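PDB 6EU4: tail spike protein from Acinetobacter phage vB_AbaP_AS12, which forms the trimeric tailspike with which the phage probably recognises, and may depolymerise, the capsular polysaccharide of Acinetobacter baumannii. Local coordinates for the interface of chains A and B. Coordinates in Å, arbitrary orientation; residue numbers count along the deposited sequence, not the author numbering. Chains: chain A/B, Tail spike protein.

Contact 1: the interface of chains A and B. Residues chain A 590, 592-593, 595, 599; chain B 595, 598-600.
A:Ala593 and B:Thr600 join the chains near the C-terminal end of the modelled chain of this trimeric phage tailspike, where short strand and loop segments pair between subunits. The polar contacts are mainly between backbones. B:Thr600 N gives its hydrogen to A:Ala593 O over 2.8 Å, at 156° at the hydrogen. A:Leu595 N returns a bond to B:Thr600 O at 3.1 Å, so one threonine is gripped through both its amide and its carbonyl. A parallel bridge between A:Phe590 and B:Leu595 continues the pairing.

Beside these bonds a water draws on both chains. It meets the side-chain carbonyl of A:Asn592 (OD1) and takes the backbone hydrogen of A:Ala593 N. From chain B the water meets B:Ala598 O at 2.7 Å and the hydroxyl B:Thr600 OG1 at 2.8 Å. That hydroxyl lies beside its own backbone N, anti to the carbonyl carbon (chi1 -58°), and threonine suits the place because a short chain brings OG1 to the water while its backbone stays paired.

Alanine, leucine and valine methyls, with the CB of A:Phe590, make the apolar contacts. Methyl CD1 of B:Leu595 touches A:Ala593 CB at 3.7 Å, and its other methyl, CD2, rests against A:Phe590 CB at 3.8 Å, so the forked end bridges two residues. A:Leu595 crosses B:Val599 at about a right angle, CD1 to CG1 at 3.7 Å. The CG2 methyls of A:Val599 and B:Val599 meet at 4.0 Å, placing the same residue of two subunits together.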
loop_
_atom_site.group_PDB
_atom_site.type_symbol
_atom_site.label_atom_id
_atom_site.label_comp_id
_atom_site.label_asym_id
_atom_site.label_seq_id
_atom_site.Cartn_x
_atom_site.Cartn_y
_atom_site.Cartn_z
ATOM N N PHE A 590 21.303 -27.116 -64.392
ATOM C CA PHE A 590 19.936 -26.749 -64.708
ATOM C C PHE A 590 19.473 -27.596 -65.885
ATOM O O PHE A 590 20.251 -27.916 -66.784
ATOM C CB PHE A 590 19.822 -25.256 -65.025
ATOM C CG PHE A 590 19.847 -24.383 -63.803
ATOM C CD1 PHE A 590 18.725 -24.265 -63.003
ATOM C CD2 PHE A 590 21.005 -23.730 -63.421
ATOM C CE1 PHE A 590 18.750 -23.466 -61.855
ATOM C CE2 PHE A 590 21.040 -22.951 -62.295
ATOM C CZ PHE A 590 19.909 -22.812 -61.506
ATOM N N ASN A 592 16.828 -27.193 -68.318
ATOM C CA ASN A 592 16.695 -26.421 -69.541
ATOM C C ASN A 592 16.836 -24.941 -69.222
ATOM O O ASN A 592 16.739 -24.518 -68.069
ATOM C CB ASN A 592 15.339 -26.675 -70.225
ATOM C CG ASN A 592 15.289 -28.009 -70.940
ATOM O OD1 ASN A 592 16.088 -28.279 -71.845
ATOM N ND2 ASN A 592 14.367 -28.863 -70.522
ATOM N N ALA A 593 17.065 -24.156 -70.269
ATOM C CA ALA A 593 17.092 -22.706 -70.175
ATOM C C ALA A 593 16.280 -22.160 -71.332
ATOM O O ALA A 593 16.476 -22.569 -72.484
ATOM C CB ALA A 593 18.521 -22.151 -70.222
ATOM N N LEU A 595 15.502 -18.848 -73.247
ATOM C CA LEU A 595 15.887 -17.484 -73.560
ATOM C C LEU A 595 15.144 -17.021 -74.803
ATOM O O LEU A 595 14.883 -17.808 -75.719
ATOM C CB LEU A 595 17.399 -17.366 -73.808
ATOM C CG LEU A 595 18.309 -17.995 -72.750
ATOM C CD1 LEU A 595 19.769 -17.741 -73.105
ATOM C CD2 LEU A 595 17.995 -17.486 -71.349
ATOM N N VAL A 599 22.387 -16.951 -76.283
ATOM C CA VAL A 599 23.348 -16.526 -75.274
ATOM C C VAL A 599 24.362 -15.573 -75.877
ATOM O O VAL A 599 24.877 -15.800 -76.977
ATOM C CB VAL A 599 24.059 -17.747 -74.667
ATOM C CG1 VAL A 599 25.244 -17.302 -73.808
ATOM C CG2 VAL A 599 23.083 -18.581 -73.832
ATOM N N LEU B 595 24.215 -26.725 -68.176
ATOM C CA LEU B 595 22.873 -27.193 -68.504
ATOM C C LEU B 595 22.930 -28.642 -68.965
ATOM O O LEU B 595 23.891 -29.077 -69.617
ATOM C CB LEU B 595 22.233 -26.359 -69.614
ATOM C CG LEU B 595 22.297 -24.843 -69.476
ATOM C CD1 LEU B 595 21.558 -24.211 -70.637
ATOM C CD2 LEU B 595 21.713 -24.373 -68.168
ATOM N N ALA B 598 20.973 -28.255 -74.414
ATOM C CA ALA B 598 21.278 -26.997 -75.077
ATOM C C ALA B 598 20.191 -25.978 -74.775
ATOM O O ALA B 598 19.038 -26.329 -74.499
ATOM C CB ALA B 598 21.404 -27.195 -76.591
ATOM N N VAL B 599 20.574 -24.700 -74.808
ATOM C CA VAL B 599 19.619 -23.635 -74.539
ATOM C C VAL B 599 18.475 -23.728 -75.535
ATOM O O VAL B 599 18.672 -24.023 -76.721
ATOM C CB VAL B 599 20.308 -22.261 -74.614
ATOM C CG1 VAL B 599 19.277 -21.134 -74.619
ATOM C CG2 VAL B 599 21.273 -22.082 -73.446
ATOM N N THR B 600 17.266 -23.475 -75.053
ATOM C CA THR B 600 16.091 -23.364 -75.909
ATOM C C THR B 600 15.891 -21.888 -76.233
ATOM O O THR B 600 15.542 -21.098 -75.350
ATOM C CB THR B 600 14.866 -23.947 -75.205
ATOM O OG1 THR B 600 15.116 -25.317 -74.861
ATOM C CG2 THR B 600 13.622 -23.862 -76.101
HETATM O O HOH W 1 17.016 -25.849 -72.825
#

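Contact 2: the interface of chains A and B. Residues chain A 459-462, 466; chain B 469-473.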
loop_
_atom_site.group_PDB
_atom_site.type_symbol
_atom_site.label_atom_id
_atom_site.label_comp_id
_atom_site.label_asym_id
_atom_site.label_seq_id
_atom_site.Cartn_x
_atom_site.Cartn_y
_atom_site.Cartn_z
ATOM N N ARG A 459 12.610 1.064 -21.301
ATOM C CA ARG A 459 12.628 0.055 -20.255
ATOM C C ARG A 459 13.791 -0.891 -20.519
ATOM O O ARG A 459 13.864 -1.508 -21.586
ATOM C CB ARG A 459 11.311 -0.714 -20.222
ATOM C CG ARG A 459 11.198 -1.674 -19.058
ATOM C CD ARG A 459 9.862 -2.401 -19.093
ATOM N NE ARG A 459 9.613 -3.182 -17.897
ATOM C CZ ARG A 459 8.434 -3.723 -17.598
ATOM N NH1 ARG A 459 7.394 -3.567 -18.426
ATOM N NH2 ARG A 459 8.288 -4.428 -16.481
ATOM N N TYR A 460 14.696 -0.996 -19.553
ATOM C CA TYR A 460 15.836 -1.899 -19.622
ATOM C C TYR A 460 15.613 -3.046 -18.654
ATOM O O TYR A 460 15.426 -2.823 -17.453
ATOM C CB TYR A 460 17.128 -1.155 -19.287
ATOM C CG TYR A 460 17.453 -0.097 -20.304
ATOM C CD1 TYR A 460 16.953 1.207 -20.180
ATOM C CD2 TYR A 460 18.232 -0.404 -21.416
ATOM C CE1 TYR A 460 17.242 2.169 -21.124
ATOM C CE2 TYR A 460 18.527 0.555 -22.363
ATOM C CZ TYR A 460 18.021 1.834 -22.215
ATOM O OH TYR A 460 18.321 2.759 -23.170
ATOM N N GLN A 461 15.639 -4.267 -19.176
ATOM C CA GLN A 461 15.552 -5.477 -18.375
ATOM C C GLN A 461 16.792 -6.333 -18.626
ATOM O O GLN A 461 17.138 -6.614 -19.784
ATOM C CB GLN A 461 14.284 -6.273 -18.717
ATOM C CG GLN A 461 12.983 -5.536 -18.448
ATOM C CD GLN A 461 11.762 -6.338 -18.855
ATOM O OE1 GLN A 461 11.676 -6.823 -19.977
ATOM N NE2 GLN A 461 10.821 -6.490 -17.942
ATOM N N ASP A 462 17.448 -6.756 -17.549
ATOM C CA ASP A 462 18.634 -7.595 -17.680
ATOM C C ASP A 462 18.796 -8.431 -16.418
ATOM O O ASP A 462 18.336 -8.058 -15.341
ATOM C CB ASP A 462 19.865 -6.718 -17.918
ATOM C CG ASP A 462 21.024 -7.459 -18.576
ATOM O OD1 ASP A 462 20.904 -8.662 -18.876
ATOM O OD2 ASP A 462 22.067 -6.807 -18.802
ATOM N N PHE A 466 15.212 -11.918 -15.404
ATOM C CA PHE A 466 14.558 -11.469 -16.627
ATOM C C PHE A 466 15.186 -12.218 -17.794
ATOM O O PHE A 466 15.864 -11.646 -18.659
ATOM C CB PHE A 466 14.681 -9.964 -16.781
ATOM C CG PHE A 466 14.100 -9.207 -15.636
ATOM C CD1 PHE A 466 12.728 -9.044 -15.532
ATOM C CD2 PHE A 466 14.899 -8.684 -14.648
ATOM C CE1 PHE A 466 12.185 -8.365 -14.489
ATOM C CE2 PHE A 466 14.347 -8.011 -13.591
ATOM C CZ PHE A 466 12.988 -7.861 -13.507
ATOM N N LEU B 469 11.748 -0.628 -25.410
ATOM C CA LEU B 469 11.879 -1.775 -24.523
ATOM C C LEU B 469 13.130 -2.508 -24.964
ATOM O O LEU B 469 13.216 -2.946 -26.117
ATOM C CB LEU B 469 10.652 -2.685 -24.598
ATOM C CG LEU B 469 10.736 -4.046 -23.918
ATOM C CD1 LEU B 469 11.175 -3.946 -22.467
ATOM C CD2 LEU B 469 9.355 -4.727 -24.029
ATOM N N VAL B 470 14.104 -2.616 -24.060
ATOM C CA VAL B 470 15.407 -3.199 -24.350
ATOM C C VAL B 470 15.630 -4.296 -23.320
ATOM O O VAL B 470 15.865 -4.010 -22.137
ATOM C CB VAL B 470 16.532 -2.151 -24.313
ATOM C CG1 VAL B 470 17.877 -2.791 -24.450
ATOM C CG2 VAL B 470 16.348 -1.143 -25.428
HETATM N N MSE B 471 15.506 -5.542 -23.747
HETATM C CA MSE B 471 15.577 -6.653 -22.817
HETATM C C MSE B 471 16.629 -7.631 -23.264
HETATM O O MSE B 471 16.678 -8.017 -24.434
HETATM C CB MSE B 471 14.224 -7.351 -22.689
HETATM C CG MSE B 471 13.650 -7.849 -24.002
HETATM SE SE MSE B 471 11.876 -8.672 -23.601
HETATM C CE MSE B 471 10.721 -7.749 -24.830
ATOM N N ASP B 472 17.527 -7.987 -22.339
ATOM C CA ASP B 472 18.478 -9.069 -22.580
ATOM C C ASP B 472 17.782 -10.385 -22.227
ATOM O O ASP B 472 18.107 -11.073 -21.255
ATOM C CB ASP B 472 19.740 -8.852 -21.764
ATOM C CG ASP B 472 20.782 -9.947 -21.979
ATOM O OD1 ASP B 472 20.728 -10.671 -22.991
ATOM O OD2 ASP B 472 21.665 -10.068 -21.116
ATOM N N SER B 473 16.783 -10.710 -23.039
ATOM C CA SER B 473 15.788 -11.734 -22.727
ATOM C C SER B 473 15.248 -12.271 -24.043
ATOM O O SER B 473 15.098 -11.515 -25.005
ATOM C CB SER B 473 14.632 -11.147 -21.895
ATOM O OG SER B 473 15.085 -10.281 -20.861
HETATM O O HOH W 2 18.945 -11.695 -18.783
HETATM O O HOH W 3 12.673 -9.438 -19.804
#
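With A:Tyr460 CG beside its own backbone N (chi1 -65°) and B:Val470 CG1 anti to its backbone N, the two side chains lie alongside each other, pointing the same way. Ring atom CD2 of the tyrosine comes within 3.8 Å of B:Val470 CB; a branched valine offers a broad surface to this side of the ring.

Between the strands, B:Val470 N donates to A:Arg459 O at 2.7 Å, and the ladder continues with A:Gln461 N giving to B:Val470 O and B:Asp472 N to A:Gln461 O. The extended aliphatic part of A:Arg459 runs beside B:Leu469, with CD 3.9 Å from CD1. A:Gln461 lies next to the selenomethionine B:Met471, CB near CB, and its amide oxygen OE1 reaches a water that also binds B:Ser473 OG. The serine hydroxyl OG, one carbon from the backbone, also donates to A:Phe466 O at 2.7 Å, approaching 49° above the carbonyl plane. A second water links A:Phe466 O to B:Asp472 O.

A:Asp462 OD1 and B:Asp472 OD2 are modelled 2.8 Å apart, their carboxylate planes 66° apart. Two ionised groups would repel, and a shared proton is possible but not seen, so this pair is doubtful as a source of stability.

In the fold, strand 458-462 of chain A and strand 468-471 of chain B run parallel, forming an intersubunit sheet between the long parallel beta-helix body and the C-terminal domains.

Contact 3: the interface of chains A and B. Residues chain A 574-575, 577-579; chain B 584, 587-590.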
loop_
_atom_site.group_PDB
_atom_site.type_symbol
_atom_site.label_atom_id
_atom_site.label_comp_id
_atom_site.label_asym_id
_atom_site.label_seq_id
_atom_site.Cartn_x
_atom_site.Cartn_y
_atom_site.Cartn_z
ATOM N N ILE A 574 22.073 -9.911 -61.747
ATOM C CA ILE A 574 23.349 -9.269 -62.045
ATOM C C ILE A 574 24.328 -9.641 -60.930
ATOM O O ILE A 574 24.151 -9.197 -59.790
ATOM C CB ILE A 574 23.210 -7.745 -62.169
ATOM C CG1 ILE A 574 22.065 -7.377 -63.118
ATOM C CG2 ILE A 574 24.524 -7.131 -62.669
ATOM C CD1 ILE A 574 22.180 -7.989 -64.503
ATOM N N PRO A 575 25.360 -10.436 -61.202
ATOM C CA PRO A 575 26.280 -10.854 -60.134
ATOM C C PRO A 575 27.069 -9.691 -59.558
ATOM O O PRO A 575 27.317 -8.676 -60.217
ATOM C CB PRO A 575 27.232 -11.836 -60.835
ATOM C CG PRO A 575 26.650 -12.146 -62.115
ATOM C CD PRO A 575 25.684 -11.066 -62.486
ATOM N N ALA A 577 30.174 -9.566 -59.020
ATOM C CA ALA A 577 31.428 -9.405 -59.743
ATOM C C ALA A 577 31.346 -10.224 -61.019
ATOM O O ALA A 577 30.714 -11.285 -61.046
ATOM C CB ALA A 577 32.638 -9.857 -58.907
ATOM N N THR A 578 31.988 -9.724 -62.077
ATOM C CA THR A 578 31.940 -10.382 -63.372
ATOM C C THR A 578 32.829 -11.623 -63.394
ATOM O O THR A 578 33.808 -11.728 -62.648
ATOM C CB THR A 578 32.364 -9.407 -64.478
ATOM O OG1 THR A 578 31.958 -9.920 -65.752
ATOM C CG2 THR A 578 33.889 -9.161 -64.472
ATOM N N ASN A 579 32.458 -12.581 -64.249
ATOM C CA ASN A 579 33.312 -13.737 -64.551
ATOM C C ASN A 579 33.756 -14.452 -63.272
ATOM O O ASN A 579 34.901 -14.904 -63.139
ATOM C CB ASN A 579 34.517 -13.301 -65.383
ATOM C CG ASN A 579 35.265 -14.467 -65.973
ATOM O OD1 ASN A 579 34.688 -15.526 -66.219
ATOM N ND2 ASN A 579 36.561 -14.276 -66.224
ATOM N N GLY B 584 22.642 -11.948 -66.010
ATOM C CA GLY B 584 23.875 -11.208 -66.177
ATOM C C GLY B 584 23.692 -9.920 -66.963
ATOM O O GLY B 584 22.587 -9.519 -67.331
ATOM N N GLY B 587 28.643 -6.093 -68.655
ATOM C CA GLY B 587 29.692 -5.768 -67.706
ATOM C C GLY B 587 29.766 -6.652 -66.478
ATOM O O GLY B 587 30.737 -6.576 -65.719
ATOM N N SER B 588 28.766 -7.496 -66.251
ATOM C CA SER B 588 28.787 -8.405 -65.103
ATOM C C SER B 588 28.234 -9.754 -65.565
ATOM O O SER B 588 27.036 -10.040 -65.451
ATOM C CB SER B 588 28.017 -7.820 -63.927
ATOM O OG SER B 588 28.251 -8.607 -62.769
ATOM N N THR B 589 29.133 -10.587 -66.074
ATOM C CA THR B 589 28.769 -11.865 -66.660
ATOM C C THR B 589 28.711 -12.944 -65.587
ATOM O O THR B 589 29.330 -12.839 -64.526
ATOM C CB THR B 589 29.789 -12.289 -67.721
ATOM O OG1 THR B 589 31.059 -12.515 -67.093
ATOM C CG2 THR B 589 29.947 -11.234 -68.822
ATOM N N PHE B 590 27.968 -14.003 -65.887
ATOM C CA PHE B 590 28.197 -15.272 -65.216
ATOM C C PHE B 590 29.353 -15.981 -65.904
ATOM O O PHE B 590 29.494 -15.920 -67.127
ATOM C CB PHE B 590 26.946 -16.145 -65.234
ATOM C CG PHE B 590 25.883 -15.674 -64.283
ATOM C CD1 PHE B 590 25.957 -15.985 -62.936
ATOM C CD2 PHE B 590 24.822 -14.902 -64.730
ATOM C CE1 PHE B 590 24.973 -15.540 -62.043
ATOM C CE2 PHE B 590 23.841 -14.458 -63.854
ATOM C CZ PHE B 590 23.916 -14.773 -62.504
HETATM O O HOH W 4 30.011 -13.670 -62.081
#
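Loop segments of neighbouring subunits interlock in the C-terminal stem of the trimeric tailspike, where A:Pro575 and A:Thr578 receive B:Ser588, B:Thr589 and B:Phe590. The proline lies over one face of the phenylalanine ring, CG 3.8 Å from the centroid and above its centre, a CH-pi contact for which a rigid aliphatic ring is well shaped.

B:Ser588 OG, anti to its backbone N (chi1 -170°), donates to A:Pro575 O at 2.7 Å, approaching from 36° above the carbonyl plane. Its CB also packs against methyl CG2 of A:Ile574 at 3.8 Å, so this small residue serves both a polar and an apolar neighbour.

A:Thr578 OG1 accepts the amide hydrogen of B:Thr589 N in a nearly straight bond, 2.9 Å and 172° at the hydrogen. The same oxygen pairs with hydroxyl B:Thr589 OG1 at 3.1 Å, whose donor is not decided. A:Asn579 N donates to B:Thr589 O at 3.2 Å. A:Asn579 has a positive phi, which asparagine tolerates well. Water joins A:Ala577 O to B:Thr589 O, with 2.7 Å to each of these backbone oxygens.

Contact 1 and contact 3 belong to the same C-terminal stem, their C-alpha centres about 18 Å apart; contact 2 lies about 54 Å from contact 1 and 45 Å from contact 3, measured the same way. A:Phe590 serves contact 1 and B:Phe590 contact 3. Since the interface is not an exact two-fold and the assembly holds three copies, each subunit can offer different surfaces to its two neighbours, and this phenylalanine would touch both. Strand pairing in contact 2 and the stem contacts thus tie the subunits together at separate levels of the spike.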